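Local coordinates for glutathione S-transferase (Ceriporiopsis subvermispora, PDB 6J3E) that is a serine-type glutathione S-transferase, an enzyme of the family that conjugates the thiol of glutathione to electrophilic substrates, at the interface of chains A and B. Coordinates in Å, arbitrary orientation; residue numbers count along the deposited sequence, not the author numbering. Chains: chain A/B, glutathione S-transferase.

The interface of chains A and B. Residues chain A 111-112, 115, 188, 199, 207; chain B 111, 114.
B:Leu111 inserts its branched side chain into a pocket of chain A lined by A:Leu111, A:His112, A:Phe115, A:Phe199 and A:Ala207, and most of the contact is apolar. The two methyls divide the work. CD2 of B:Leu111 packs on the side-chain CB of A:Phe115 at 3.8 Å and on ring atom CD2 of A:Phe199; the side chains of B:Leu111 and A:Phe199 cross at about a right angle. CD1 lies by ND1 and CE1 of the A:His112 imidazole, the two side chains meeting at a slant, and near CB of A:Leu111. A:Leu111 and B:Leu111 also touch, CB to CB at 3.9 Å. With CG anti to the carbonyl carbon (chi1 -74°), the fork of B:Leu111 reaches A:Phe115 and A:Phe199 with one branch and A:His112 and A:Leu111 with the other. A forked aliphatic chain suits these mixed aromatic and aliphatic walls, its two methyls filling different sides.

Aromatic rings receive B:Ala114 in two ways. Its CA lies over the face of the six-membered ring of A:Trp188, 3.9 Å from the centroid, a CH-pi contact, while its CB meets the edge of A:Phe115 in the ring plane, 3.8 Å from CD1. The small alanine lets the helix backbone come close to the indole; a leucine in place of A:Trp188 would probably forfeit the CH-pi contact and leave B:Ala114 poorly covered on that side.

A water-mediated link joins the chains here: water 1 lies 2.8 Å from the carbonyl O of A:Phe199 and takes a hydrogen bond from the backbone N-H of B:Leu111, 3.1 Å from N. Within chain A, a weak bond from A:Ala207 N to A:His112 NE2, in the imidazole plane, may steady that ring.

Repeated by two-fold symmetry, this packing of helix 109-137 of chain B against helices and a loop of chain A helps join the subunits, probably as the dimer typical of glutathione S-transferases.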
loop_
_atom_site.group_PDB
_atom_site.type_symbol
_atom_site.label_atom_id
_atom_site.label_comp_id
_atom_site.label_asym_id
_atom_site.label_seq_id
_atom_site.Cartn_x
_atom_site.Cartn_y
_atom_site.Cartn_z
ATOM N N LEU A 111 2.247 8.937 -3.235
ATOM C CA LEU A 111 1.664 7.688 -3.709
ATOM C C LEU A 111 2.714 6.598 -3.852
ATOM O O LEU A 111 2.431 5.421 -3.576
ATOM C CB LEU A 111 0.953 7.913 -5.037
ATOM C CG LEU A 111 -0.429 8.516 -4.856
ATOM C CD1 LEU A 111 -1.000 8.974 -6.200
ATOM C CD2 LEU A 111 -1.331 7.487 -4.226
ATOM N N HIS A 112 3.929 6.964 -4.286
ATOM C CA HIS A 112 5.026 5.994 -4.331
ATOM C C HIS A 112 5.338 5.464 -2.942
ATOM O O HIS A 112 5.497 4.252 -2.745
ATOM C CB HIS A 112 6.278 6.619 -4.942
ATOM C CG HIS A 112 6.463 6.316 -6.399
ATOM N ND1 HIS A 112 5.974 7.132 -7.399
ATOM C CD2 HIS A 112 7.091 5.289 -7.023
ATOM C CE1 HIS A 112 6.290 6.616 -8.575
ATOM N NE2 HIS A 112 6.972 5.502 -8.377
ATOM N N PHE A 115 2.862 3.115 -2.157
ATOM C CA PHE A 115 3.043 1.886 -2.910
ATOM C C PHE A 115 4.097 1.012 -2.254
ATOM O O PHE A 115 3.922 -0.207 -2.139
ATOM C CB PHE A 115 3.417 2.203 -4.358
ATOM C CG PHE A 115 4.023 1.040 -5.092
ATOM C CD1 PHE A 115 3.216 0.105 -5.731
ATOM C CD2 PHE A 115 5.409 0.863 -5.138
ATOM C CE1 PHE A 115 3.776 -0.973 -6.411
ATOM C CE2 PHE A 115 5.972 -0.221 -5.824
ATOM C CZ PHE A 115 5.153 -1.138 -6.450
ATOM N N TRP A 188 -4.011 -4.054 -9.491
ATOM C CA TRP A 188 -3.700 -2.624 -9.419
ATOM C C TRP A 188 -3.382 -2.047 -10.794
ATOM O O TRP A 188 -3.774 -0.917 -11.103
ATOM C CB TRP A 188 -2.520 -2.363 -8.495
ATOM C CG TRP A 188 -2.702 -2.859 -7.135
ATOM C CD1 TRP A 188 -3.867 -3.231 -6.540
ATOM C CD2 TRP A 188 -1.668 -3.069 -6.171
ATOM N NE1 TRP A 188 -3.623 -3.656 -5.259
ATOM C CE2 TRP A 188 -2.279 -3.568 -5.008
ATOM C CE3 TRP A 188 -0.284 -2.881 -6.180
ATOM C CZ2 TRP A 188 -1.555 -3.879 -3.865
ATOM C CZ3 TRP A 188 0.432 -3.197 -5.045
ATOM C CH2 TRP A 188 -0.206 -3.689 -3.904
ATOM N N PHE A 199 3.239 1.496 -14.045
ATOM C CA PHE A 199 2.237 2.125 -13.187
ATOM C C PHE A 199 1.698 3.431 -13.770
ATOM O O PHE A 199 0.487 3.681 -13.702
ATOM C CB PHE A 199 2.815 2.348 -11.793
ATOM C CG PHE A 199 2.523 1.223 -10.879
ATOM C CD1 PHE A 199 3.236 0.031 -10.988
ATOM C CD2 PHE A 199 1.495 1.318 -9.961
ATOM C CE1 PHE A 199 2.948 -1.041 -10.172
ATOM C CE2 PHE A 199 1.201 0.249 -9.129
ATOM C CZ PHE A 199 1.927 -0.938 -9.240
ATOM N N ALA A 207 8.199 2.790 -9.185
ATOM C CA ALA A 207 7.341 1.678 -8.772
ATOM C C ALA A 207 7.561 0.460 -9.659
ATOM O O ALA A 207 7.541 -0.679 -9.178
ATOM C CB ALA A 207 5.870 2.102 -8.775
ATOM N N LEU B 111 -1.350 3.622 -9.007
ATOM C CA LEU B 111 -0.851 3.952 -7.672
ATOM C C LEU B 111 -2.001 4.164 -6.687
ATOM O O LEU B 111 -1.879 3.820 -5.510
ATOM C CB LEU B 111 0.055 5.186 -7.727
ATOM C CG LEU B 111 1.457 4.986 -8.321
ATOM C CD1 LEU B 111 2.184 6.303 -8.581
ATOM C CD2 LEU B 111 2.264 4.164 -7.377
ATOM N N ALA B 114 -2.859 0.768 -5.548
ATOM C CA ALA B 114 -1.889 0.339 -4.541
ATOM C C ALA B 114 -2.123 1.059 -3.227
ATOM O O ALA B 114 -1.993 0.459 -2.150
ATOM C CB ALA B 114 -0.457 0.596 -5.021
HETATM O O HOH W 1 0.038 5.055 -11.345
#